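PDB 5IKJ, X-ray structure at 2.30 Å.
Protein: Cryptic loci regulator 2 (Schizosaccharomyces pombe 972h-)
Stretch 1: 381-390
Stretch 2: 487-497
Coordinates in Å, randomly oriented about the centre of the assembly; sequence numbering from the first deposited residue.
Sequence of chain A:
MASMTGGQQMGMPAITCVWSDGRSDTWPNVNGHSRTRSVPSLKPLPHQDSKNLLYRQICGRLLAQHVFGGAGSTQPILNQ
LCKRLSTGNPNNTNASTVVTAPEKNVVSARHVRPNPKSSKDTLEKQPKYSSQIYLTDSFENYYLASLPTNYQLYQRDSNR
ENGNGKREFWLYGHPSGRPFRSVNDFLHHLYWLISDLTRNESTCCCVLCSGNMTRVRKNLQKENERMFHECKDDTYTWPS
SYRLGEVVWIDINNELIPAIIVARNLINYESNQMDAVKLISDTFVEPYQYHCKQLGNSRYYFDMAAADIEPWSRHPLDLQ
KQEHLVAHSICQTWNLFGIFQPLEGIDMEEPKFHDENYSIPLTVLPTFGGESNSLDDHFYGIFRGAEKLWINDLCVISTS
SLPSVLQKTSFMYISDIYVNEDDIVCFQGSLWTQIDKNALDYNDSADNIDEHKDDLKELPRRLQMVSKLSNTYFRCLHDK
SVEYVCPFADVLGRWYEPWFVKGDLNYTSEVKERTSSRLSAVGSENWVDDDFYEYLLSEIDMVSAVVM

Stretch 1 381-390: GIFRGAEKLW
Stretch 2 (487-497) PFADVLGRWYE

Strands that cross nearly at right angles do not form a regular backbone ladder, and side chains can join them instead, some by reaching main-chain atoms; residues 381-390 and 487-497 of Cryptic loci regulator 2 illustrate the principle. The first stretch is a β-hairpin, strands 381-384 and 387-390 joined by a type II' turn from Arg384 to Glu387. Ile382 N donates to Leu389 O at 2.8 Å and Leu389 N to Ile382 O at 2.9 Å, and Gly385 takes the positive phi (56/-111). In the second, a 3-10 segment, 488-490, leads into strand 491-494, which runs at 101° to strand 387-390, axes 7.1 Å apart; Glu387 CA lies 6.9 Å from Arg494 CA. Together the stretches bury 525 Å².

Phe488, Arg384 and Glu387 cover the most surface. Phe488 (chi1 t, chi2 39°) points toward the hairpin and offers a ring face to Ile382 (t, t), whose CD1 sits 3.6 Å from the ring centroid; Arg384 CG comes within 3.6 Å of Phe488 CZ. Beyond that aliphatic contact, Arg384 extends (t, t, t, chi4 -77°), long enough for its NE to make a weak hydrogen bond to Val491 O at 2.8 Å. A water accepts from Arg384 NH2 (3.0 Å) and donates to Ala489 O (3.3 Å).

Glu387 (m, t, chi3 -31°) uses both carboxylate oxygens: OE1 accepts from Arg494 N at 3.0 Å and OE2 from Tyr496 OH at 2.5 Å, at the edge of the tyrosine ring (chi1 m, chi2 -80°). Gly493 (161/-171) leaves room, since a CB there would lie 2.8 Å from Glu387 OE1, and at these backbone angles it would also be jammed against the carbonyl oxygen of Leu492. Apolar packing completes the contact: Leu389 (m, t) sets CD1 3.9 Å from Val491 CG1 (chi1 t) and CD2 3.7 Å from CG of Arg494 (m, t, p, chi4 -178°), whose guanidinium is hydrogen-bonded elsewhere in the structure. Ile382, Leu389, Phe488 and Val491 are buried, which suits their apolar side chains, while Arg384 and Glu387 remain partly exposed.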

# COMPACT_ATOMS: atom_id res chain seq x y z
N GLY A 381 -7.98 -3.22 -4.25
CA GLY A 381 -7.61 -4.47 -4.90
C GLY A 381 -8.64 -5.55 -4.66
O GLY A 381 -9.68 -5.33 -4.03
N ILE A 382 -8.32 -6.73 -5.18
CA ILE A 382 -9.24 -7.87 -5.15
C ILE A 382 -8.43 -9.15 -5.30
O ILE A 382 -7.54 -9.23 -6.16
CB ILE A 382 -10.29 -7.75 -6.26
CG1 ILE A 382 -11.36 -8.84 -6.12
CG2 ILE A 382 -9.64 -7.82 -7.64
CD1 ILE A 382 -12.58 -8.61 -6.99
N PHE A 383 -8.71 -10.14 -4.46
CA PHE A 383 -8.17 -11.48 -4.67
C PHE A 383 -9.02 -12.18 -5.72
O PHE A 383 -10.24 -12.30 -5.57
CB PHE A 383 -8.19 -12.28 -3.37
CG PHE A 383 -7.01 -12.03 -2.48
CD1 PHE A 383 -5.81 -12.67 -2.69
CD2 PHE A 383 -7.12 -11.16 -1.40
CE1 PHE A 383 -4.72 -12.45 -1.87
CE2 PHE A 383 -6.04 -10.93 -0.57
CZ PHE A 383 -4.84 -11.58 -0.80
N ARG A 384 -8.38 -12.63 -6.80
CA ARG A 384 -9.04 -13.44 -7.81
C ARG A 384 -8.47 -14.85 -7.69
O ARG A 384 -7.39 -15.14 -8.23
CB ARG A 384 -8.84 -12.88 -9.22
CG ARG A 384 -9.60 -13.68 -10.27
CD ARG A 384 -9.21 -13.32 -11.68
NE ARG A 384 -10.00 -14.10 -12.64
CZ ARG A 384 -9.77 -15.38 -12.94
NH1 ARG A 384 -8.78 -16.04 -12.36
NH2 ARG A 384 -10.55 -16.00 -13.82
N GLY A 385 -9.18 -15.72 -6.98
CA GLY A 385 -8.71 -17.07 -6.77
C GLY A 385 -7.34 -17.11 -6.13
O GLY A 385 -7.17 -16.72 -4.97
N ALA A 386 -6.34 -17.55 -6.89
CA ALA A 386 -4.99 -17.71 -6.37
C ALA A 386 -4.20 -16.41 -6.34
O ALA A 386 -3.22 -16.31 -5.59
CB ALA A 386 -4.22 -18.73 -7.21
N GLU A 387 -4.61 -15.40 -7.11
CA GLU A 387 -3.80 -14.22 -7.35
C GLU A 387 -4.40 -12.99 -6.70
O GLU A 387 -5.61 -12.90 -6.47
CB GLU A 387 -3.63 -13.98 -8.86
CG GLU A 387 -2.87 -15.09 -9.56
CD GLU A 387 -2.98 -15.02 -11.07
OE1 GLU A 387 -4.03 -14.56 -11.57
OE2 GLU A 387 -2.02 -15.43 -11.76
N LYS A 388 -3.53 -12.03 -6.39
CA LYS A 388 -3.91 -10.73 -5.85
C LYS A 388 -3.84 -9.69 -6.96
O LYS A 388 -2.88 -9.67 -7.74
CB LYS A 388 -2.99 -10.34 -4.70
CG LYS A 388 -3.62 -9.46 -3.63
CD LYS A 388 -2.65 -9.23 -2.49
CE LYS A 388 -3.29 -8.50 -1.32
NZ LYS A 388 -2.46 -8.60 -0.09
N LEU A 389 -4.84 -8.82 -7.02
CA LEU A 389 -4.90 -7.78 -8.04
C LEU A 389 -5.11 -6.42 -7.40
O LEU A 389 -5.78 -6.30 -6.37
CB LEU A 389 -6.01 -8.06 -9.06
CG LEU A 389 -5.69 -9.13 -10.10
CD1 LEU A 389 -6.94 -9.51 -10.87
CD2 LEU A 389 -4.60 -8.65 -11.06
N TRP A 390 -4.54 -5.40 -8.03
CA TRP A 390 -4.54 -4.05 -7.48
C TRP A 390 -4.94 -3.04 -8.54
O TRP A 390 -4.95 -3.32 -9.74
CB TRP A 390 -3.15 -3.65 -6.97
CG TRP A 390 -2.60 -4.44 -5.81
CD1 TRP A 390 -1.79 -5.55 -5.87
CD2 TRP A 390 -2.77 -4.16 -4.41
NE1 TRP A 390 -1.47 -5.97 -4.61
CE2 TRP A 390 -2.06 -5.14 -3.69
CE3 TRP A 390 -3.47 -3.18 -3.70
CZ2 TRP A 390 -2.02 -5.17 -2.30
CZ3 TRP A 390 -3.43 -3.21 -2.31
CH2 TRP A 390 -2.71 -4.20 -1.63
N PRO A 487 -16.24 -6.04 -16.78
CA PRO A 487 -16.58 -6.61 -15.48
C PRO A 487 -15.48 -7.55 -15.00
O PRO A 487 -14.68 -8.07 -15.78
CB PRO A 487 -17.88 -7.36 -15.74
CG PRO A 487 -17.81 -7.73 -17.18
CD PRO A 487 -17.07 -6.61 -17.86
N PHE A 488 -15.47 -7.77 -13.68
CA PHE A 488 -14.57 -8.75 -13.10
C PHE A 488 -14.68 -10.10 -13.81
O PHE A 488 -13.71 -10.86 -13.85
CB PHE A 488 -14.88 -8.90 -11.61
CG PHE A 488 -13.89 -9.72 -10.83
CD1 PHE A 488 -12.53 -9.64 -11.09
CD2 PHE A 488 -14.33 -10.56 -9.82
CE1 PHE A 488 -11.63 -10.40 -10.36
CE2 PHE A 488 -13.43 -11.31 -9.09
CZ PHE A 488 -12.08 -11.24 -9.36
N ALA A 489 -15.84 -10.39 -14.39
CA ALA A 489 -16.05 -11.65 -15.09
C ALA A 489 -15.08 -11.82 -16.26
O ALA A 489 -14.77 -12.96 -16.64
CB ALA A 489 -17.49 -11.74 -15.59
N ASP A 490 -14.60 -10.73 -16.84
CA ASP A 490 -13.73 -10.78 -18.01
C ASP A 490 -12.26 -10.61 -17.65
O ASP A 490 -11.42 -10.57 -18.56
CB ASP A 490 -14.14 -9.72 -19.03
CG ASP A 490 -15.44 -10.07 -19.74
OD1 ASP A 490 -15.70 -11.28 -19.95
OD2 ASP A 490 -16.20 -9.15 -20.10
N VAL A 491 -11.92 -10.51 -16.37
CA VAL A 491 -10.54 -10.52 -15.93
C VAL A 491 -10.11 -11.97 -15.73
O VAL A 491 -10.77 -12.73 -15.00
CB VAL A 491 -10.36 -9.71 -14.63
CG1 VAL A 491 -8.91 -9.74 -14.17
CG2 VAL A 491 -10.83 -8.28 -14.83
N LEU A 492 -9.02 -12.36 -16.38
CA LEU A 492 -8.57 -13.74 -16.37
C LEU A 492 -7.48 -14.01 -15.34
O LEU A 492 -7.37 -15.13 -14.84
CB LEU A 492 -8.06 -14.14 -17.76
CG LEU A 492 -9.05 -13.93 -18.90
CD1 LEU A 492 -8.42 -14.27 -20.24
CD2 LEU A 492 -10.32 -14.75 -18.69
N GLY A 493 -6.67 -13.01 -15.01
CA GLY A 493 -5.64 -13.18 -14.02
C GLY A 493 -4.59 -12.09 -14.14
O GLY A 493 -4.76 -11.12 -14.88
N ARG A 494 -3.51 -12.27 -13.39
CA ARG A 494 -2.40 -11.34 -13.44
C ARG A 494 -1.64 -11.46 -14.75
O ARG A 494 -1.56 -12.53 -15.35
CB ARG A 494 -1.43 -11.58 -12.28
CG ARG A 494 -1.95 -11.21 -10.91
CD ARG A 494 -0.90 -11.49 -9.85
NE ARG A 494 0.39 -10.89 -10.19
CZ ARG A 494 1.50 -11.01 -9.47
NH1 ARG A 494 1.50 -11.71 -8.35
NH2 ARG A 494 2.61 -10.41 -9.88
N TRP A 495 -1.08 -10.33 -15.18
CA TRP A 495 -0.03 -10.33 -16.19
C TRP A 495 1.32 -10.40 -15.48
O TRP A 495 1.56 -9.66 -14.53
CB TRP A 495 -0.11 -9.07 -17.06
CG TRP A 495 1.01 -8.91 -18.04
CD1 TRP A 495 1.03 -9.33 -19.34
CD2 TRP A 495 2.28 -8.28 -17.80
NE1 TRP A 495 2.23 -8.99 -19.93
CE2 TRP A 495 3.01 -8.35 -19.00
CE3 TRP A 495 2.86 -7.67 -16.69
CZ2 TRP A 495 4.30 -7.83 -19.12
CZ3 TRP A 495 4.14 -7.15 -16.81
CH2 TRP A 495 4.85 -7.24 -18.02
N TYR A 496 2.18 -11.30 -15.94
CA TYR A 496 3.50 -11.48 -15.35
C TYR A 496 4.57 -11.02 -16.33
O TYR A 496 4.42 -11.14 -17.55
CB TYR A 496 3.74 -12.94 -14.96
CG TYR A 496 2.81 -13.45 -13.88
CD1 TYR A 496 3.03 -13.16 -12.55
CD2 TYR A 496 1.71 -14.24 -14.20
CE1 TYR A 496 2.19 -13.63 -11.56
CE2 TYR A 496 0.87 -14.72 -13.22
CZ TYR A 496 1.11 -14.41 -11.90
OH TYR A 496 0.27 -14.88 -10.92
N GLU A 497 5.66 -10.50 -15.77
CA GLU A 497 6.78 -10.06 -16.59
C GLU A 497 7.25 -11.23 -17.46
O GLU A 497 7.11 -12.39 -17.08
CB GLU A 497 7.92 -9.54 -15.71
CG GLU A 497 7.60 -8.24 -14.97
CD GLU A 497 6.63 -8.44 -13.82
OE1 GLU A 497 6.33 -9.60 -13.48
OE2 GLU A 497 6.16 -7.43 -13.25
O HOH W 1 -13.22 -15.00 -14.60